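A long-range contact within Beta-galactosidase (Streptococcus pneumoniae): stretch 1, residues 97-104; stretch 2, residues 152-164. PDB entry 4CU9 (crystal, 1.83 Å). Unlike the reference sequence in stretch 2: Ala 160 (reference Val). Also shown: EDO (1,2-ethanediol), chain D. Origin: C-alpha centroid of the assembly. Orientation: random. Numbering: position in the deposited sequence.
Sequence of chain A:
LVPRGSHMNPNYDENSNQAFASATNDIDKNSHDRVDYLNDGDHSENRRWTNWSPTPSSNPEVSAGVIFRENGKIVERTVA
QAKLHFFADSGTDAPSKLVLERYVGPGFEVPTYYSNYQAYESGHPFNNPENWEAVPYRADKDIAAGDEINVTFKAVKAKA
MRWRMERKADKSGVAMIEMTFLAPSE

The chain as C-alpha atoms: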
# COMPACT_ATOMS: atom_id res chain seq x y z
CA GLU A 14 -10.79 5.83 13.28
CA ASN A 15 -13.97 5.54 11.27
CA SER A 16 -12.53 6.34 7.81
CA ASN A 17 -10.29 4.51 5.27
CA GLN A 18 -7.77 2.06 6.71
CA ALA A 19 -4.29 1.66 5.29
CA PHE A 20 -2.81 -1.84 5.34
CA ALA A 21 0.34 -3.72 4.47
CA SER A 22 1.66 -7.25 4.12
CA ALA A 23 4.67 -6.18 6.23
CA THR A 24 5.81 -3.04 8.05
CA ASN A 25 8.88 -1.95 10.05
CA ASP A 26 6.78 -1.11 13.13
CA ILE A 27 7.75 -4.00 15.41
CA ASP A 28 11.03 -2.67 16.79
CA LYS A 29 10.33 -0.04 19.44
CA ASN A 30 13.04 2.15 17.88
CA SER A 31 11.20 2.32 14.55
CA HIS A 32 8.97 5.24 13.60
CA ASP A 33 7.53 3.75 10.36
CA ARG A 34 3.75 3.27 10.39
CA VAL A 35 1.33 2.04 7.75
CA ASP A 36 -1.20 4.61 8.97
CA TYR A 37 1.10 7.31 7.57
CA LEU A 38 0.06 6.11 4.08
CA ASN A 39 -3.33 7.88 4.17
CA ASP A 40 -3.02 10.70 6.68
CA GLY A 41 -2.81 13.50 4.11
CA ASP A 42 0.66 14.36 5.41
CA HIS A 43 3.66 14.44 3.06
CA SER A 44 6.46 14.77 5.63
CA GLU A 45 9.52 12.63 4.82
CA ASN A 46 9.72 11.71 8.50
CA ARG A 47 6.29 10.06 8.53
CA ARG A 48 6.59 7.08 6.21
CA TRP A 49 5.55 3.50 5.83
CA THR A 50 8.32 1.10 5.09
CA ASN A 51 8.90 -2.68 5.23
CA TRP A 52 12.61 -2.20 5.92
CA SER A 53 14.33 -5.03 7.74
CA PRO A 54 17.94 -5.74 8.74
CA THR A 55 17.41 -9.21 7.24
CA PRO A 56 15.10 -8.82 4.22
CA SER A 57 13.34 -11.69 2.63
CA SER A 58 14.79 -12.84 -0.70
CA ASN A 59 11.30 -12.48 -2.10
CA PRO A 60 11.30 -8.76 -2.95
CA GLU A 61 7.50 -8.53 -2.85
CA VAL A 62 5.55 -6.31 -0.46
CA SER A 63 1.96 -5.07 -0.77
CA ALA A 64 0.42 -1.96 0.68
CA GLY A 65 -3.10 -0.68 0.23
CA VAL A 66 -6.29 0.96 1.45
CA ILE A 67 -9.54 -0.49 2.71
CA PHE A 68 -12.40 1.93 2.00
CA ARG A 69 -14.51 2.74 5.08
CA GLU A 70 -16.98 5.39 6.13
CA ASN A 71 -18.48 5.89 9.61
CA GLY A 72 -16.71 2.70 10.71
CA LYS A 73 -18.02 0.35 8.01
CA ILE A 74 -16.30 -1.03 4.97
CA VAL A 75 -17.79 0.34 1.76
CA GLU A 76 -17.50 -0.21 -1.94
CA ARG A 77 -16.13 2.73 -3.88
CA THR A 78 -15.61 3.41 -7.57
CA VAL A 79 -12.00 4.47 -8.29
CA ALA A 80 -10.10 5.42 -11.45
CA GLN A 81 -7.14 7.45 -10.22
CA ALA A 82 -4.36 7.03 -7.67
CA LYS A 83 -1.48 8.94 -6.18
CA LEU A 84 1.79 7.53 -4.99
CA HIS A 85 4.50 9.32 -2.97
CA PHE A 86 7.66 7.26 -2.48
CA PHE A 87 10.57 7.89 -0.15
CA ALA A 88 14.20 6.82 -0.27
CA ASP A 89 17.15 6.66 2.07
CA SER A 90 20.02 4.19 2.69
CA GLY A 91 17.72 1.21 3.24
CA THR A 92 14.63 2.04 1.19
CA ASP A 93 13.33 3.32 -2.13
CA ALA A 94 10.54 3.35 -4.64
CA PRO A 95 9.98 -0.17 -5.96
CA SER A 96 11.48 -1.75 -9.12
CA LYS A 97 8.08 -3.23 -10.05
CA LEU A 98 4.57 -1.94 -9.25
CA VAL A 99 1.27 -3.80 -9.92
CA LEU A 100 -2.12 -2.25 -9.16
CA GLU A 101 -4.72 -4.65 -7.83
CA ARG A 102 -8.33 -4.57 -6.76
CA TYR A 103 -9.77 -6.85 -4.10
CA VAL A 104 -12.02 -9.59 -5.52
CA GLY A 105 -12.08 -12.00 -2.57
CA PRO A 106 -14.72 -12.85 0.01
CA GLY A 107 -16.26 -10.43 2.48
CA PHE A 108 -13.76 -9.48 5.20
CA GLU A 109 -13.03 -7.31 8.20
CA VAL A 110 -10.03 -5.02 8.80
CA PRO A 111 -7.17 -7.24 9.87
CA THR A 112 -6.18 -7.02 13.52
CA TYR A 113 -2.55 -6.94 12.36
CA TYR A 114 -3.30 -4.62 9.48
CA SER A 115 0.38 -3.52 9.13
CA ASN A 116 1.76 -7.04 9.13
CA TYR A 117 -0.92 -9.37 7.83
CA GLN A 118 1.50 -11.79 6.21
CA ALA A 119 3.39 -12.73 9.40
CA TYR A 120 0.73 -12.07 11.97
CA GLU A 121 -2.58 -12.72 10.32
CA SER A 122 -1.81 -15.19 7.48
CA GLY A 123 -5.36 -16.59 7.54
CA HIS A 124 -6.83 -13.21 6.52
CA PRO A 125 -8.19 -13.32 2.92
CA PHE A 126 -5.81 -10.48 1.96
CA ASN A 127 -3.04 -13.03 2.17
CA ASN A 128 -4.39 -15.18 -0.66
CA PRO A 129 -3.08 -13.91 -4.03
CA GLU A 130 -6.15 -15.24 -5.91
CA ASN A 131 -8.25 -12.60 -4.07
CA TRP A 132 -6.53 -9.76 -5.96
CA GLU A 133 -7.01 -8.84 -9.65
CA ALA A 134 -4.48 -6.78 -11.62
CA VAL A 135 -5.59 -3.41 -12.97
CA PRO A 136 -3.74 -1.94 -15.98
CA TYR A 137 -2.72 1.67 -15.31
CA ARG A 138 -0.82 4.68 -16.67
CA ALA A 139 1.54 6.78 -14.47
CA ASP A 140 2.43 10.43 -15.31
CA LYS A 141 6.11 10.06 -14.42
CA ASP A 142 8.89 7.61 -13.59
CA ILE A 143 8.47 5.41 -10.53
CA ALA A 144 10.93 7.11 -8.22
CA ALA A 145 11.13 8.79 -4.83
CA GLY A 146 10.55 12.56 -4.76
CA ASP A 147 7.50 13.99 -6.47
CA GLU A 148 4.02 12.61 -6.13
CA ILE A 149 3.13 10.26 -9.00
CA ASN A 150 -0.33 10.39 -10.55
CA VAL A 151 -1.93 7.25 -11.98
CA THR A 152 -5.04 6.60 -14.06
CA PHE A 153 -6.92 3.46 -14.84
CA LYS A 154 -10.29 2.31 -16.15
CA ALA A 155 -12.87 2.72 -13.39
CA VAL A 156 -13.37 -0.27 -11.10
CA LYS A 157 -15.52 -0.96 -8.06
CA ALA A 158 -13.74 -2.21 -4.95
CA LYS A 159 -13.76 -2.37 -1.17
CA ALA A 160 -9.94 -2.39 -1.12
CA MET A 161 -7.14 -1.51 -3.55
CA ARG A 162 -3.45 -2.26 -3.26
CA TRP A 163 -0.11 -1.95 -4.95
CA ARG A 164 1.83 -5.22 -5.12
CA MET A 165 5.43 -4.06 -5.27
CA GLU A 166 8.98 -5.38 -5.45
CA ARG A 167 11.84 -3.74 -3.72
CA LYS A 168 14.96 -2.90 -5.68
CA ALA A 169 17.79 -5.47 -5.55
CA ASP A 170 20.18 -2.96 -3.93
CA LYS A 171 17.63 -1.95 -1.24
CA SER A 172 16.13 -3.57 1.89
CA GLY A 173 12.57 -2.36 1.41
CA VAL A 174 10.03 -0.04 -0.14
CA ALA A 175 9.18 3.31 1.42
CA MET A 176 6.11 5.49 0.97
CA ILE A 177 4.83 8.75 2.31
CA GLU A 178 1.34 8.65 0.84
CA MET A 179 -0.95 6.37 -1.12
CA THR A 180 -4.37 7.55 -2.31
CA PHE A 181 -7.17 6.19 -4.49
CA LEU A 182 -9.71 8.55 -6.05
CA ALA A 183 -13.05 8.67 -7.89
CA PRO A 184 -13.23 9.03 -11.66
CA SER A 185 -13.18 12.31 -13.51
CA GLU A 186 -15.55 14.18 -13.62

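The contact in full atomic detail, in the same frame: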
# COMPACT_ATOMS: atom_id res chain seq x y z
N LYS A 97 9.29 -2.73 -9.35
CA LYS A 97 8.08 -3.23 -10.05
C LYS A 97 6.87 -2.87 -9.20
O LYS A 97 6.97 -2.89 -7.97
CB LYS A 97 8.15 -4.72 -10.18
CG LYS A 97 7.01 -5.35 -10.94
CD LYS A 97 6.92 -6.85 -10.65
CE LYS A 97 5.59 -7.42 -11.11
NZ LYS A 97 5.34 -6.95 -12.54
N LEU A 98 5.76 -2.57 -9.86
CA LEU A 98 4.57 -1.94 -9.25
C LEU A 98 3.36 -2.51 -10.00
O LEU A 98 3.24 -2.30 -11.22
CB LEU A 98 4.69 -0.39 -9.46
CG LEU A 98 3.66 0.58 -8.91
CD1 LEU A 98 3.63 0.60 -7.38
CD2 LEU A 98 3.87 2.00 -9.39
N VAL A 99 2.51 -3.28 -9.33
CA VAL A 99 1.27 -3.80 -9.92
C VAL A 99 0.09 -3.27 -9.12
O VAL A 99 0.08 -3.37 -7.85
CB VAL A 99 1.20 -5.35 -9.89
CG1 VAL A 99 -0.11 -5.85 -10.43
CG2 VAL A 99 2.39 -5.94 -10.63
N LEU A 100 -0.88 -2.69 -9.81
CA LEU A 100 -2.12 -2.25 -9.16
C LEU A 100 -3.10 -3.41 -9.12
O LEU A 100 -3.38 -4.03 -10.13
CB LEU A 100 -2.76 -1.07 -9.92
CG LEU A 100 -4.08 -0.50 -9.39
CD1 LEU A 100 -3.92 0.08 -7.99
CD2 LEU A 100 -4.59 0.59 -10.32
N GLU A 101 -3.72 -3.62 -7.98
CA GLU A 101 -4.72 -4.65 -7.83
C GLU A 101 -5.94 -4.22 -7.06
O GLU A 101 -5.88 -3.42 -6.11
CB GLU A 101 -4.13 -5.89 -7.15
CG GLU A 101 -2.99 -6.52 -7.93
CD GLU A 101 -2.33 -7.69 -7.23
OE1 GLU A 101 -2.19 -7.66 -5.99
OE2 GLU A 101 -1.94 -8.65 -7.96
N ARG A 102 -7.07 -4.80 -7.46
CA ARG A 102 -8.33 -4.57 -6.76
C ARG A 102 -8.75 -5.85 -6.05
O ARG A 102 -8.53 -6.95 -6.54
CB ARG A 102 -9.42 -4.12 -7.75
CG ARG A 102 -9.77 -5.13 -8.82
CD ARG A 102 -10.77 -4.54 -9.81
NE ARG A 102 -11.05 -5.42 -10.95
CZ ARG A 102 -12.04 -6.30 -11.00
NH1 ARG A 102 -12.86 -6.46 -9.98
NH2 ARG A 102 -12.22 -7.02 -12.10
N TYR A 103 -9.37 -5.70 -4.88
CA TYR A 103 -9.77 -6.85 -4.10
C TYR A 103 -10.98 -7.52 -4.75
O TYR A 103 -11.94 -6.85 -5.08
CB TYR A 103 -10.05 -6.46 -2.66
CG TYR A 103 -10.40 -7.62 -1.79
CD1 TYR A 103 -9.43 -8.56 -1.44
CD2 TYR A 103 -11.71 -7.81 -1.32
CE1 TYR A 103 -9.76 -9.65 -0.65
CE2 TYR A 103 -12.05 -8.91 -0.55
CZ TYR A 103 -11.06 -9.81 -0.21
OH TYR A 103 -11.35 -10.90 0.59
N VAL A 104 -10.92 -8.83 -4.94
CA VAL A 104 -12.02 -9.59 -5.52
C VAL A 104 -12.34 -10.82 -4.67
O VAL A 104 -13.02 -11.74 -5.14
CB VAL A 104 -11.70 -10.06 -6.95
CG1 VAL A 104 -11.58 -8.89 -7.94
CG2 VAL A 104 -10.42 -10.90 -6.98
N THR A 152 -3.68 6.81 -13.62
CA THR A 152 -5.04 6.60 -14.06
C THR A 152 -5.26 5.16 -14.48
O THR A 152 -4.34 4.43 -14.89
CB THR A 152 -5.40 7.50 -15.27
OG1 THR A 152 -4.40 7.32 -16.28
CG2 THR A 152 -5.41 8.91 -14.90
N PHE A 153 -6.50 4.74 -14.38
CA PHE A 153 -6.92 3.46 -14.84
C PHE A 153 -8.40 3.48 -15.20
O PHE A 153 -9.11 4.40 -14.85
CB PHE A 153 -6.57 2.35 -13.83
CG PHE A 153 -6.85 2.70 -12.37
CD1 PHE A 153 -5.98 3.48 -11.65
CD2 PHE A 153 -8.02 2.27 -11.77
CE1 PHE A 153 -6.24 3.80 -10.33
CE2 PHE A 153 -8.30 2.57 -10.44
CZ PHE A 153 -7.41 3.35 -9.73
N LYS A 154 -8.86 2.45 -15.90
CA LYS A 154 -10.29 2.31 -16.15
C LYS A 154 -11.01 2.08 -14.81
O LYS A 154 -10.53 1.34 -13.94
CB LYS A 154 -10.55 1.19 -17.16
CG LYS A 154 -12.02 0.90 -17.40
CD LYS A 154 -12.23 0.01 -18.62
CE LYS A 154 -13.72 -0.23 -18.81
NZ LYS A 154 -14.06 -0.60 -20.21
N ALA A 155 -12.14 2.75 -14.64
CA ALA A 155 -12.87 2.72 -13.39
C ALA A 155 -13.25 1.30 -12.96
O ALA A 155 -13.70 0.49 -13.77
CB ALA A 155 -14.11 3.59 -13.49
N VAL A 156 -13.01 0.99 -11.69
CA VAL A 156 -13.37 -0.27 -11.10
C VAL A 156 -14.07 0.00 -9.77
O VAL A 156 -13.87 1.06 -9.13
CB VAL A 156 -12.14 -1.19 -10.84
CG1 VAL A 156 -11.46 -1.59 -12.16
CG2 VAL A 156 -11.12 -0.53 -9.95
N LYS A 157 -14.88 -0.95 -9.36
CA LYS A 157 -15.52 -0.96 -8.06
C LYS A 157 -14.75 -1.88 -7.13
O LYS A 157 -14.39 -3.00 -7.53
CB LYS A 157 -16.96 -1.44 -8.21
CG LYS A 157 -17.84 -0.43 -8.93
CD LYS A 157 -19.30 -0.91 -9.03
N ALA A 158 -14.50 -1.43 -5.90
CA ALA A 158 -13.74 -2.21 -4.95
C ALA A 158 -13.93 -1.71 -3.52
O ALA A 158 -14.20 -0.53 -3.26
CB ALA A 158 -12.26 -2.18 -5.31
N LYS A 159 -13.77 -2.64 -2.61
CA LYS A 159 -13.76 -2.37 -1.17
C LYS A 159 -12.34 -2.15 -0.66
O LYS A 159 -12.14 -1.66 0.46
CB LYS A 159 -14.41 -3.53 -0.45
CG LYS A 159 -15.91 -3.55 -0.70
CD LYS A 159 -16.65 -4.73 -0.10
CE LYS A 159 -18.11 -4.64 -0.60
NZ LYS A 159 -19.09 -5.60 -0.01
N ALA A 160 -11.36 -2.54 -1.47
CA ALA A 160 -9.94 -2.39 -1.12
C ALA A 160 -9.13 -2.40 -2.40
O ALA A 160 -9.47 -3.13 -3.34
CB ALA A 160 -9.46 -3.52 -0.22
N MET A 161 -8.09 -1.57 -2.43
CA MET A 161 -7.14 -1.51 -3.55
C MET A 161 -5.76 -1.65 -2.93
O MET A 161 -5.58 -1.32 -1.77
CB MET A 161 -7.24 -0.18 -4.29
CG MET A 161 -8.59 0.03 -4.95
SD MET A 161 -8.95 -0.94 -6.42
CE MET A 161 -7.68 -0.43 -7.53
N ARG A 162 -4.82 -2.20 -3.69
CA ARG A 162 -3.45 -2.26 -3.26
C ARG A 162 -2.48 -2.13 -4.42
O ARG A 162 -2.82 -2.31 -5.60
CB ARG A 162 -3.15 -3.55 -2.46
CG ARG A 162 -2.98 -4.79 -3.30
CD ARG A 162 -2.76 -6.00 -2.47
NE ARG A 162 -2.38 -7.12 -3.29
CZ ARG A 162 -1.97 -8.29 -2.84
NH1 ARG A 162 -1.90 -8.51 -1.52
NH2 ARG A 162 -1.65 -9.24 -3.70
N TRP A 163 -1.24 -1.87 -4.04
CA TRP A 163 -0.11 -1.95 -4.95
C TRP A 163 0.75 -3.10 -4.47
O TRP A 163 1.19 -3.15 -3.27
CB TRP A 163 0.69 -0.65 -4.95
CG TRP A 163 -0.01 0.50 -5.56
CD1 TRP A 163 -0.77 1.40 -4.94
CD2 TRP A 163 -0.08 0.80 -6.95
NE1 TRP A 163 -1.29 2.29 -5.83
CE2 TRP A 163 -0.88 1.94 -7.09
CE3 TRP A 163 0.46 0.23 -8.09
CZ2 TRP A 163 -1.12 2.54 -8.32
CZ3 TRP A 163 0.21 0.84 -9.34
CH2 TRP A 163 -0.56 1.99 -9.42
N ARG A 164 0.94 -4.07 -5.37
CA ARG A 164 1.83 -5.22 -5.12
C ARG A 164 3.17 -4.87 -5.73
O ARG A 164 3.31 -4.69 -6.94
CB ARG A 164 1.25 -6.50 -5.69
CG ARG A 164 2.16 -7.74 -5.50
CD ARG A 164 1.38 -9.01 -5.74
NE ARG A 164 0.84 -9.11 -7.09
CZ ARG A 164 1.56 -9.38 -8.18
NH1 ARG A 164 2.86 -9.64 -8.12
NH2 ARG A 164 0.96 -9.44 -9.35
C1 EDO D . -0.04 -11.57 -0.30
O1 EDO D . 0.06 -10.15 -0.04
C2 EDO D . -1.15 -11.98 -1.28
O2 EDO D . -0.75 -11.70 -2.62
O HOH W 1 -1.53 -9.45 -10.43
O HOH W 2 -12.88 -5.23 -7.31
O HOH W 3 -13.58 -5.38 -3.34

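Residues 97-103 form one strand and pair antiparallel with strand 160-164, their axes crossing at 158° and coming within 4.6 Å, while strand 152-158 lies farther off and adds side chains rather than backbone bonds. Lys 97 barely takes part. At Leu 98 the side chain sets out sideways, yet its CD1 reaches Trp 163 CE3 at 3.3 Å, widening the apolar patch around the indole.

Val 99 opens the ladder: its N gives a hydrogen bond to Arg 164 O (2.9 Å), and its O receives one from Arg 164 N (2.7 Å). Its CG2 also lies over one face of the Arg 164 guanidinium, leaving the edge of that group free for charge pairing.

Leu 100, a non-hydrogen-bonded partner of Trp 163, serves two aromatic rings. CD2 sits 3.6 Å from the centroid of the Phe 153 ring and CD1 3.8 Å from that of the Trp 163 six-membered ring, each over a face, so both methyls make CH-pi contacts. Met 161 CE closes in on CD1 at 3.8 Å.

On the other face, with Val 99, Glu 101 is the polar counterpart. Its backbone N and O each bond Arg 162 at 2.9 Å, through Arg 162 O and N respectively. Its carboxylate divides between two arginines: OE1 forms a salt bridge to Arg 162 NE (2.8 Å), OE2 another to Arg 164 NE (2.9 Å). Water 1 bridges OE2 and Arg 164 NH2.

Arg 102 returns to the Leu 100 face and uses its aliphatic part, CB lying 3.5 Å from Met 161 SD and CD 3.8 Å from Val 156 CB. Its NH1 joins a water that also binds Tyr 103 O and Lys 157 O.

Tyr 103 ends the pairing with N to Ala 160 O (3.0 Å).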